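Local coordinates for RNA-binding protein RMD9, mitochondrial (Saccharomyces cerevisiae S288C, PDB 7A9X) that binds a dodecameric motif in the 3'-UTRs of mitochondrial mRNAs and takes part in the processing or stability of those transcripts, at residues Ser438-Leu443 and Leu462-Lys467; Ala483-Thr488 and Glu542-Ile547. All coordinates share one frame; numbering follows the deposited sequence.

Contact 1: residues Ser438-Leu443 and Leu462-Lys467; sequences SYRILL and LELVKK. With nucleotides of chain B.
Tyr-439 has CG anti to its carbonyl carbon (chi1 -59°), and Lys-467 has CG anti to its backbone N (chi1 -169°); with these settings the phenol ring and the lysine stem meet across two antiparallel helices. Both segments lie in the pentatricopeptide repeat assigned to residues 438-471 and form its helical hairpin, with axes 9.2 Å apart. Lys-467 covers one ring face: CB sits over the centre in a CH-pi contact, 4.1 Å from the centroid, while CG lies 3.5 Å from Tyr-439 CE1. The carboxylate of Glu-463 reaches the ring edge, its OE2 3.5 Å from Tyr-439 CE2. Deeper in the hairpin, Leu-464 CD1 packs on Tyr-439 CB at 3.7 Å and also touches Arg-440 CG. Leu-443 CD2 meets Leu-464 CD2 at 4.2 Å, closing the apolar seam. The helix 436-445 also faces the RNA. There Ile-441 packs CG1 on the sugar of U11 of chain B, and the extended chain of Arg-440 carries its guanidinium to the base, with salt bridges to Asp-480 and Asp-134 likely to steady the charge. Arg-440 NH1 donates to O2 of U11 of chain B at 2.8 Å with an N-H...O angle of 155°.

Contact 2: residues Ala483-Thr488 and Glu542-Ile547; sequences ALRDAT and ELYLKI. With nucleotides of chain B.
Behind the RNA-binding surface that receives U13 and U14 of chain B, helix 540-551 packs its Tyr-544 and Ile-547 against Leu-484, Arg-485 and Thr-488 of segment 483-488. The Tyr-544 side chain lies beside that of Arg-485, pointing the same way; its CE1 is 3.6 Å from Arg-485 CB. Thr-488 crosses Tyr-544 at about a right angle, placing OG1 3.2 Å from Tyr-544 CB. That hydroxyl sits between the backbone N and carbonyl carbon of its own residue (chi1 60°), and it donates back to Leu-484 O at 3.0 Å. Leu-484 sets CG near Tyr-544 CD1 and CD2 3.7 Å from Ile-547 CG2. Tyr-544 OH bonds to the carbonyl of Tyr-564, anchoring the far end of the ring. An alanine in place of Tyr-544 would probably open a gap beside Arg-485 CB where the ring lay and leave the Tyr-564 carbonyl without this hydroxyl partner. Beyond its apolar stem the Arg-485 chain bends at chi2 and chi3; C5 of U13 of chain B lies over one face of its guanidinium, offset toward the rim. NH2 forms a salt bridge with Asp-486 OD1 at 3.0 Å, meeting the oxygen from above the carboxylate plane. NH1 bonds to OP1 of U13 of chain B, though the modelled separation is doubtfully short. Phosphate and carboxylate together probably balance the arginine charge, while the tyrosine packs against its uncharged stem.

Overall arrangement
The two contacts follow one another along the chain, with centres about 13 Å apart. Contact 1 is partly buried, with an exposed acid at its margin, and joins two helices of one repeat; the touching residues of contact 2 are all buried, and its helices follow that repeat. Leu-443 links them, packing on Leu-464 in contact 1 and against Ala-483 and Leu-484 of segment 483-488. Ile-547 in turn reaches Leu-458 on helix 454-470. Each contact presents an arginine to the RNA: in 438-443 it hydrogen-bonds to a base oxygen, whereas in 483-488 it meets a phosphate and has a base carbon, C5 of U13 of chain B, over its guanidinium face.

Contact 1: residues Ser438-Leu443 and Leu462-Lys467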
ATOM      1  N   SER A 438      15.460 -10.111   4.181  1.00 69.39           N
ATOM      2  CA  SER A 438      16.590  -9.835   5.063  1.00 71.53           C
ATOM      3  C   SER A 438      17.915 -10.063   4.348  1.00 75.59           C
ATOM      4  O   SER A 438      18.818  -9.220   4.404  1.00 78.27           O
ATOM      5  CB  SER A 438      16.499 -10.709   6.314  1.00 72.74           C
ATOM      6  OG  SER A 438      16.473 -12.085   5.965  1.00 77.74           O
ATOM      7  N   TYR A 439      18.047 -11.202   3.665  1.00 78.21           N
ATOM      8  CA  TYR A 439      19.292 -11.501   2.965  1.00 81.27           C
ATOM      9  C   TYR A 439      19.560 -10.493   1.856  1.00 81.53           C
ATOM     10  O   TYR A 439      20.723 -10.177   1.579  1.00 87.34           O
ATOM     11  CB  TYR A 439      19.250 -12.927   2.414  1.00 82.75           C
ATOM     12  CG  TYR A 439      19.061 -13.984   3.484  1.00 89.98           C
ATOM     13  CD1 TYR A 439      17.789 -14.347   3.914  1.00 91.72           C
ATOM     14  CD2 TYR A 439      20.153 -14.616   4.067  1.00 94.17           C
ATOM     15  CE1 TYR A 439      17.609 -15.309   4.894  1.00 91.79           C
ATOM     16  CE2 TYR A 439      19.982 -15.582   5.048  1.00 96.95           C
ATOM     17  CZ  TYR A 439      18.708 -15.924   5.456  1.00 97.07           C
ATOM     18  OH  TYR A 439      18.529 -16.882   6.428  1.00103.39           O
ATOM     19  N   ARG A 440      18.508  -9.972   1.220  1.00 79.37           N
ATOM     20  CA  ARG A 440      18.696  -8.897   0.251  1.00 76.76           C
ATOM     21  C   ARG A 440      19.219  -7.635   0.925  1.00 75.85           C
ATOM     22  O   ARG A 440      20.151  -6.998   0.422  1.00 79.40           O
ATOM     23  CB  ARG A 440      17.383  -8.608  -0.479  1.00 73.79           C
ATOM     24  CG  ARG A 440      17.027  -9.621  -1.549  1.00 71.25           C
ATOM     25  CD  ARG A 440      15.643  -9.366  -2.117  1.00 68.19           C
ATOM     26  NE  ARG A 440      15.325 -10.296  -3.196  1.00 74.66           N
ATOM     27  CZ  ARG A 440      14.128 -10.399  -3.765  1.00 69.59           C
ATOM     28  NH1 ARG A 440      13.126  -9.630  -3.355  1.00 67.55           N
ATOM     29  NH2 ARG A 440      13.933 -11.275  -4.741  1.00 71.53           N
ATOM     30  N   ILE A 441      18.637  -7.265   2.068  1.00 66.67           N
ATOM     31  CA  ILE A 441      19.041  -6.038   2.747  1.00 73.31           C
ATOM     32  C   ILE A 441      20.439  -6.182   3.333  1.00 74.93           C
ATOM     33  O   ILE A 441      21.237  -5.239   3.306  1.00 70.99           O
ATOM     34  CB  ILE A 441      18.009  -5.665   3.826  1.00 67.93           C
ATOM     35  CG1 ILE A 441      16.635  -5.446   3.190  1.00 62.43           C
ATOM     36  CG2 ILE A 441      18.452  -4.418   4.575  1.00 63.15           C
ATOM     37  CD1 ILE A 441      15.509  -5.391   4.189  1.00 61.25           C
ATOM     38  N   LEU A 442      20.757  -7.363   3.874  1.00 75.14           N
ATOM     39  CA  LEU A 442      22.090  -7.589   4.427  1.00 82.19           C
ATOM     40  C   LEU A 442      23.166  -7.418   3.361  1.00 89.58           C
ATOM     41  O   LEU A 442      24.245  -6.882   3.638  1.00 97.30           O
ATOM     42  CB  LEU A 442      22.166  -8.979   5.059  1.00 83.46           C
ATOM     43  CG  LEU A 442      21.491  -9.135   6.424  1.00 84.91           C
ATOM     44  CD1 LEU A 442      21.325 -10.603   6.779  1.00 89.20           C
ATOM     45  CD2 LEU A 442      22.297  -8.423   7.496  1.00 84.80           C
ATOM     46  N   LEU A 443      22.889  -7.861   2.134  1.00 85.42           N
ATOM     47  CA  LEU A 443      23.817  -7.597   1.038  1.00 81.03           C
ATOM     48  C   LEU A 443      23.842  -6.115   0.688  1.00 77.52           C
ATOM     49  O   LEU A 443      24.919  -5.533   0.510  1.00 75.20           O
ATOM     50  CB  LEU A 443      23.440  -8.429  -0.188  1.00 80.04           C
ATOM     51  CG  LEU A 443      24.277  -8.187  -1.448  1.00 80.05           C
ATOM     52  CD1 LEU A 443      25.745  -8.489  -1.190  1.00 82.01           C
ATOM     53  CD2 LEU A 443      23.755  -9.014  -2.613  1.00 84.64           C
ATOM     54  N   LEU A 462      26.226 -15.212  -1.772  1.00104.26           N
ATOM     55  CA  LEU A 462      26.034 -16.656  -1.833  1.00106.11           C
ATOM     56  C   LEU A 462      24.897 -17.097  -0.922  1.00105.57           C
ATOM     57  O   LEU A 462      24.039 -17.892  -1.325  1.00105.78           O
ATOM     58  CB  LEU A 462      27.333 -17.375  -1.460  1.00109.78           C
ATOM     59  CG  LEU A 462      28.498 -17.246  -2.442  1.00108.53           C
ATOM     60  CD1 LEU A 462      29.770 -17.831  -1.847  1.00111.03           C
ATOM     61  CD2 LEU A 462      28.164 -17.915  -3.767  1.00107.07           C
ATOM     62  N   GLU A 463      24.866 -16.581   0.310  1.00108.05           N
ATOM     63  CA  GLU A 463      23.808 -16.961   1.240  1.00119.75           C
ATOM     64  C   GLU A 463      22.442 -16.491   0.756  1.00117.47           C
ATOM     65  O   GLU A 463      21.423 -17.111   1.084  1.00117.11           O
ATOM     66  CB  GLU A 463      24.109 -16.408   2.634  1.00128.65           C
ATOM     67  CG  GLU A 463      23.261 -17.022   3.738  1.00140.15           C
ATOM     68  CD  GLU A 463      23.712 -16.611   5.127  1.00148.43           C
ATOM     69  OE1 GLU A 463      24.725 -15.888   5.238  1.00151.04           O
ATOM     70  OE2 GLU A 463      23.052 -17.011   6.109  1.00151.20           O
ATOM     71  N   LEU A 464      22.399 -15.411  -0.028  1.00111.22           N
ATOM     72  CA  LEU A 464      21.141 -14.981  -0.630  1.00103.59           C
ATOM     73  C   LEU A 464      20.691 -15.959  -1.709  1.00 98.40           C
ATOM     74  O   LEU A 464      19.524 -16.364  -1.744  1.00 94.19           O
ATOM     75  CB  LEU A 464      21.285 -13.570  -1.204  1.00100.42           C
ATOM     76  CG  LEU A 464      20.136 -13.061  -2.078  1.00 96.72           C
ATOM     77  CD1 LEU A 464      18.826 -13.027  -1.301  1.00 93.93           C
ATOM     78  CD2 LEU A 464      20.462 -11.689  -2.653  1.00 90.53           C
ATOM     79  N   VAL A 465      21.606 -16.350  -2.599  1.00100.94           N
ATOM     80  CA  VAL A 465      21.265 -17.322  -3.637  1.00106.43           C
ATOM     81  C   VAL A 465      20.863 -18.651  -3.010  1.00111.67           C
ATOM     82  O   VAL A 465      19.947 -19.329  -3.490  1.00113.25           O
ATOM     83  CB  VAL A 465      22.435 -17.492  -4.623  1.00106.57           C
ATOM     84  CG1 VAL A 465      22.068 -18.479  -5.720  1.00108.93           C
ATOM     85  CG2 VAL A 465      22.828 -16.151  -5.225  1.00100.43           C
ATOM     86  N   LYS A 466      21.536 -19.040  -1.925  1.00113.37           N
ATOM     87  CA  LYS A 466      21.153 -20.258  -1.217  1.00115.21           C
ATOM     88  C   LYS A 466      19.738 -20.142  -0.661  1.00114.30           C
ATOM     89  O   LYS A 466      18.907 -21.037  -0.855  1.00119.12           O
ATOM     90  CB  LYS A 466      22.153 -20.556  -0.100  1.00115.57           C
ATOM     91  CG  LYS A 466      23.525 -20.993  -0.594  1.00122.90           C
ATOM     92  CD  LYS A 466      24.492 -21.209   0.562  1.00128.38           C
ATOM     93  CE  LYS A 466      25.866 -21.640   0.068  1.00131.64           C
ATOM     94  NZ  LYS A 466      26.831 -21.827   1.189  1.00131.89           N
ATOM     95  N   LYS A 467      19.442 -19.032   0.023  1.00108.67           N
ATOM     96  CA  LYS A 467      18.109 -18.849   0.588  1.00102.19           C
ATOM     97  C   LYS A 467      17.048 -18.723  -0.497  1.00 96.23           C
ATOM     98  O   LYS A 467      15.883 -19.067  -0.265  1.00 93.96           O
ATOM     99  CB  LYS A 467      18.085 -17.622   1.500  1.00102.33           C
ATOM    100  CG  LYS A 467      16.825 -17.505   2.347  1.00105.56           C
ATOM    101  CD  LYS A 467      16.692 -18.680   3.306  1.00116.27           C
ATOM    102  CE  LYS A 467      15.442 -18.560   4.163  1.00120.18           C
ATOM    103  NZ  LYS A 467      15.315 -19.690   5.124  1.00126.08           N
TER
ATOM    104  P     U B  11      12.612  -0.539   1.506  1.00 68.38           P
ATOM    105  OP1   U B  11      13.546   0.612   1.626  1.00 64.04           O
ATOM    106  OP2   U B  11      11.311  -0.348   0.816  1.00 63.43           O
ATOM    107  O5'   U B  11      13.382  -1.736   0.788  1.00 64.26           O
ATOM    108  C5'   U B  11      14.683  -2.122   1.200  1.00 64.61           C
ATOM    109  C4'   U B  11      15.136  -3.374   0.494  1.00 66.48           C
ATOM    110  O4'   U B  11      14.338  -4.504   0.935  1.00 69.78           O
ATOM    111  C3'   U B  11      14.977  -3.383  -1.018  1.00 66.79           C
ATOM    112  O3'   U B  11      16.006  -2.684  -1.691  1.00 71.97           O
ATOM    113  C2'   U B  11      14.935  -4.871  -1.334  1.00 66.50           C
ATOM    114  O2'   U B  11      16.238  -5.432  -1.299  1.00 71.05           O
ATOM    115  C1'   U B  11      14.151  -5.407  -0.136  1.00 69.34           C
ATOM    116  N1    U B  11      12.702  -5.501  -0.420  1.00 69.68           N
ATOM    117  C2    U B  11      12.260  -6.543  -1.215  1.00 73.77           C
ATOM    118  O2    U B  11      13.002  -7.386  -1.690  1.00 71.88           O
ATOM    119  N3    U B  11      10.904  -6.565  -1.429  1.00 75.04           N
ATOM    120  C4    U B  11       9.972  -5.670  -0.943  1.00 72.83           C
ATOM    121  O4    U B  11       8.783  -5.817  -1.225  1.00 72.06           O
ATOM    122  C5    U B  11      10.511  -4.622  -0.133  1.00 63.37           C
ATOM    123  C6    U B  11      11.826  -4.576   0.095  1.00 63.79           C
TER

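Contact 2: residues Ala483-Thr488 and Glu542-Ile547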
ATOM      1  N   ALA A 483      20.515  -5.374  -5.146  1.00 73.56           N
ATOM      2  CA  ALA A 483      21.251  -5.388  -3.886  1.00 73.57           C
ATOM      3  C   ALA A 483      22.746  -5.562  -4.121  1.00 75.93           C
ATOM      4  O   ALA A 483      23.563  -4.931  -3.444  1.00 78.07           O
ATOM      5  CB  ALA A 483      20.719  -6.497  -2.979  1.00 70.61           C
ATOM      6  N   LEU A 484      23.125  -6.417  -5.075  1.00 82.45           N
ATOM      7  CA  LEU A 484      24.540  -6.572  -5.399  1.00 84.94           C
ATOM      8  C   LEU A 484      25.090  -5.312  -6.054  1.00 85.56           C
ATOM      9  O   LEU A 484      26.232  -4.915  -5.794  1.00 90.47           O
ATOM     10  CB  LEU A 484      24.737  -7.785  -6.310  1.00 89.58           C
ATOM     11  CG  LEU A 484      26.169  -8.240  -6.603  1.00 92.86           C
ATOM     12  CD1 LEU A 484      26.841  -8.786  -5.350  1.00 90.40           C
ATOM     13  CD2 LEU A 484      26.171  -9.278  -7.715  1.00 96.38           C
ATOM     14  N   ARG A 485      24.288  -4.665  -6.903  1.00 85.36           N
ATOM     15  CA  ARG A 485      24.710  -3.407  -7.509  1.00 83.22           C
ATOM     16  C   ARG A 485      24.896  -2.319  -6.458  1.00 80.85           C
ATOM     17  O   ARG A 485      25.881  -1.573  -6.497  1.00 81.11           O
ATOM     18  CB  ARG A 485      23.696  -2.976  -8.567  1.00 77.63           C
ATOM     19  CG  ARG A 485      23.851  -1.546  -9.045  1.00 78.61           C
ATOM     20  CD  ARG A 485      22.667  -0.708  -8.599  1.00 84.10           C
ATOM     21  NE  ARG A 485      21.426  -1.168  -9.214  1.00 90.27           N
ATOM     22  CZ  ARG A 485      20.210  -0.837  -8.790  1.00 87.21           C
ATOM     23  NH1 ARG A 485      19.141  -1.303  -9.420  1.00 86.44           N
ATOM     24  NH2 ARG A 485      20.063  -0.049  -7.734  1.00 82.64           N
ATOM     25  N   ASP A 486      23.966  -2.218  -5.505  1.00 75.27           N
ATOM     26  CA  ASP A 486      24.078  -1.206  -4.461  1.00 75.40           C
ATOM     27  C   ASP A 486      25.284  -1.428  -3.560  1.00 81.28           C
ATOM     28  O   ASP A 486      25.797  -0.465  -2.980  1.00 88.75           O
ATOM     29  CB  ASP A 486      22.798  -1.169  -3.624  1.00 69.48           C
ATOM     30  CG  ASP A 486      21.665  -0.456  -4.331  1.00 72.34           C
ATOM     31  OD1 ASP A 486      21.917   0.129  -5.407  1.00 72.57           O
ATOM     32  OD2 ASP A 486      20.529  -0.478  -3.817  1.00 72.08           O
ATOM     33  N   ALA A 487      25.755  -2.665  -3.436  1.00 86.09           N
ATOM     34  CA  ALA A 487      26.907  -2.974  -2.601  1.00 84.91           C
ATOM     35  C   ALA A 487      28.233  -2.828  -3.336  1.00 84.60           C
ATOM     36  O   ALA A 487      29.288  -2.981  -2.713  1.00 85.49           O
ATOM     37  CB  ALA A 487      26.785  -4.393  -2.039  1.00 86.39           C
ATOM     38  N   THR A 488      28.210  -2.541  -4.637  1.00 85.40           N
ATOM     39  CA  THR A 488      29.444  -2.430  -5.404  1.00 86.91           C
ATOM     40  C   THR A 488      29.488  -1.126  -6.196  1.00 87.83           C
ATOM     41  O   THR A 488      30.233  -0.204  -5.847  1.00 88.40           O
ATOM     42  CB  THR A 488      29.597  -3.630  -6.346  1.00 89.09           C
ATOM     43  OG1 THR A 488      28.489  -3.674  -7.253  1.00 87.16           O
ATOM     44  CG2 THR A 488      29.650  -4.939  -5.559  1.00 87.49           C
ATOM     45  N   GLU A 542      34.669  -4.941 -10.323  1.00118.97           N
ATOM     46  CA  GLU A 542      35.108  -6.157 -11.003  1.00127.79           C
ATOM     47  C   GLU A 542      34.405  -7.389 -10.444  1.00125.75           C
ATOM     48  O   GLU A 542      33.991  -8.273 -11.202  1.00129.67           O
ATOM     49  CB  GLU A 542      36.624  -6.304 -10.892  1.00134.34           C
ATOM     50  CG  GLU A 542      37.386  -5.147 -11.515  1.00139.45           C
ATOM     51  CD  GLU A 542      38.872  -5.419 -11.614  1.00148.01           C
ATOM     52  OE1 GLU A 542      39.476  -5.065 -12.650  1.00150.21           O
ATOM     53  OE2 GLU A 542      39.437  -5.991 -10.657  1.00150.24           O
ATOM     54  N   LEU A 543      34.258  -7.464  -9.119  1.00116.50           N
ATOM     55  CA  LEU A 543      33.504  -8.563  -8.522  1.00109.57           C
ATOM     56  C   LEU A 543      32.046  -8.528  -8.964  1.00107.93           C
ATOM     57  O   LEU A 543      31.432  -9.575  -9.202  1.00108.52           O
ATOM     58  CB  LEU A 543      33.603  -8.500  -6.998  1.00104.14           C
ATOM     59  CG  LEU A 543      32.847  -9.595  -6.242  1.00106.26           C
ATOM     60  CD1 LEU A 543      33.452 -10.960  -6.532  1.00109.50           C
ATOM     61  CD2 LEU A 543      32.837  -9.314  -4.751  1.00104.70           C
ATOM     62  N   TYR A 544      31.480  -7.326  -9.085  1.00102.79           N
ATOM     63  CA  TYR A 544      30.094  -7.178  -9.514  1.00100.15           C
ATOM     64  C   TYR A 544      29.892  -7.716 -10.926  1.00104.24           C
ATOM     65  O   TYR A 544      28.936  -8.455 -11.191  1.00101.20           O
ATOM     66  CB  TYR A 544      29.693  -5.707  -9.422  1.00 96.58           C
ATOM     67  CG  TYR A 544      28.401  -5.346 -10.116  1.00 90.20           C
ATOM     68  CD1 TYR A 544      27.172  -5.622  -9.530  1.00 85.52           C
ATOM     69  CD2 TYR A 544      28.412  -4.704 -11.347  1.00 91.18           C
ATOM     70  CE1 TYR A 544      25.992  -5.282 -10.160  1.00 85.85           C
ATOM     71  CE2 TYR A 544      27.239  -4.358 -11.982  1.00 89.68           C
ATOM     72  CZ  TYR A 544      26.031  -4.648 -11.383  1.00 88.89           C
ATOM     73  OH  TYR A 544      24.858  -4.306 -12.011  1.00 87.38           O
ATOM     74  N   LEU A 545      30.791  -7.358 -11.847  1.00106.71           N
ATOM     75  CA  LEU A 545      30.672  -7.839 -13.220  1.00107.16           C
ATOM     76  C   LEU A 545      30.986  -9.325 -13.327  1.00108.63           C
ATOM     77  O   LEU A 545      30.501  -9.995 -14.244  1.00108.38           O
ATOM     78  CB  LEU A 545      31.590  -7.035 -14.138  1.00108.44           C
ATOM     79  CG  LEU A 545      31.201  -5.573 -14.347  1.00107.62           C
ATOM     80  CD1 LEU A 545      32.291  -4.841 -15.108  1.00108.00           C
ATOM     81  CD2 LEU A 545      29.873  -5.476 -15.084  1.00107.54           C
ATOM     82  N   LYS A 546      31.797  -9.852 -12.408  1.00111.63           N
ATOM     83  CA  LYS A 546      32.100 -11.278 -12.429  1.00115.46           C
ATOM     84  C   LYS A 546      30.890 -12.103 -12.010  1.00114.43           C
ATOM     85  O   LYS A 546      30.600 -13.142 -12.615  1.00117.48           O
ATOM     86  CB  LYS A 546      33.292 -11.570 -11.520  1.00119.96           C
ATOM     87  CG  LYS A 546      33.594 -13.046 -11.352  1.00127.55           C
ATOM     88  CD  LYS A 546      34.729 -13.258 -10.370  1.00135.24           C
ATOM     89  CE  LYS A 546      36.005 -12.600 -10.857  1.00140.79           C
ATOM     90  NZ  LYS A 546      37.135 -12.853  -9.926  1.00146.96           N
ATOM     91  N   ILE A 547      30.166 -11.651 -10.985  1.00112.92           N
ATOM     92  CA  ILE A 547      28.995 -12.386 -10.521  1.00110.00           C
ATOM     93  C   ILE A 547      27.865 -12.297 -11.539  1.00105.68           C
ATOM     94  O   ILE A 547      27.128 -13.267 -11.752  1.00105.51           O
ATOM     95  CB  ILE A 547      28.558 -11.868  -9.140  1.00105.55           C
ATOM     96  CG1 ILE A 547      29.709 -11.994  -8.140  1.00103.24           C
ATOM     97  CG2 ILE A 547      27.349 -12.634  -8.646  1.00104.05           C
ATOM     98  CD1 ILE A 547      29.408 -11.399  -6.788  1.00100.08           C
TER
ATOM     99  P     U B  13      15.965  -0.610  -8.623  1.00 75.10           P
ATOM    100  OP1   U B  13      16.811  -1.541  -9.413  1.00 76.39           O
ATOM    101  OP2   U B  13      16.549   0.098  -7.455  1.00 88.65           O
ATOM    102  O5'   U B  13      15.378   0.492  -9.609  1.00 76.22           O
ATOM    103  C5'   U B  13      14.339   1.369  -9.198  1.00 75.33           C
ATOM    104  C4'   U B  13      14.259   2.572 -10.102  1.00 79.90           C
ATOM    105  O4'   U B  13      15.443   3.392  -9.919  1.00 80.17           O
ATOM    106  C3'   U B  13      14.234   2.265 -11.593  1.00 90.35           C
ATOM    107  O3'   U B  13      12.928   1.979 -12.064  1.00 94.31           O
ATOM    108  C2'   U B  13      14.838   3.519 -12.213  1.00 94.14           C
ATOM    109  O2'   U B  13      13.862   4.545 -12.319  1.00 98.66           O
ATOM    110  C1'   U B  13      15.860   3.931 -11.152  1.00 86.17           C
ATOM    111  N1    U B  13      17.225   3.432 -11.439  1.00 86.53           N
ATOM    112  C2    U B  13      17.927   3.954 -12.513  1.00 92.74           C
ATOM    113  O2    U B  13      17.479   4.804 -13.265  1.00 97.80           O
ATOM    114  N3    U B  13      19.186   3.433 -12.684  1.00 93.22           N
ATOM    115  C4    U B  13      19.811   2.474 -11.910  1.00 87.72           C
ATOM    116  O4    U B  13      20.953   2.108 -12.196  1.00 91.28           O
ATOM    117  C5    U B  13      19.027   1.993 -10.816  1.00 81.75           C
ATOM    118  C6    U B  13      17.797   2.480 -10.625  1.00 79.88           C
ATOM    119  P     U B  14      12.617   0.608 -12.844  1.00 92.21           P
ATOM    120  OP1   U B  14      11.163   0.588 -13.137  1.00 93.16           O
ATOM    121  OP2   U B  14      13.220  -0.516 -12.084  1.00 88.09           O
ATOM    122  O5'   U B  14      13.398   0.757 -14.226  1.00 97.19           O
ATOM    123  C5'   U B  14      13.101   1.824 -15.124  1.00 98.24           C
ATOM    124  C4'   U B  14      14.052   1.863 -16.297  1.00107.72           C
ATOM    125  O4'   U B  14      15.418   1.956 -15.804  1.00107.36           O
ATOM    126  C3'   U B  14      14.012   0.646 -17.222  1.00113.34           C
ATOM    127  O3'   U B  14      14.246   1.061 -18.568  1.00115.12           O
ATOM    128  C2'   U B  14      15.191  -0.189 -16.731  1.00113.53           C
ATOM    129  O2'   U B  14      15.734  -1.068 -17.694  1.00120.41           O
ATOM    130  C1'   U B  14      16.189   0.892 -16.328  1.00107.21           C
ATOM    131  N1    U B  14      17.138   0.459 -15.292  1.00101.14           N
ATOM    132  C2    U B  14      18.456   0.271 -15.655  1.00101.57           C
ATOM    133  O2    U B  14      18.861   0.457 -16.788  1.00110.85           O
ATOM    134  N3    U B  14      19.283  -0.142 -14.638  1.00 93.85           N
ATOM    135  C4    U B  14      18.929  -0.381 -13.326  1.00 92.19           C
ATOM    136  O4    U B  14      19.787  -0.752 -12.523  1.00 91.39           O
ATOM    137  C5    U B  14      17.546  -0.165 -13.033  1.00 92.45           C
ATOM    138  C6    U B  14      16.719   0.237 -14.002  1.00 97.13           C
TER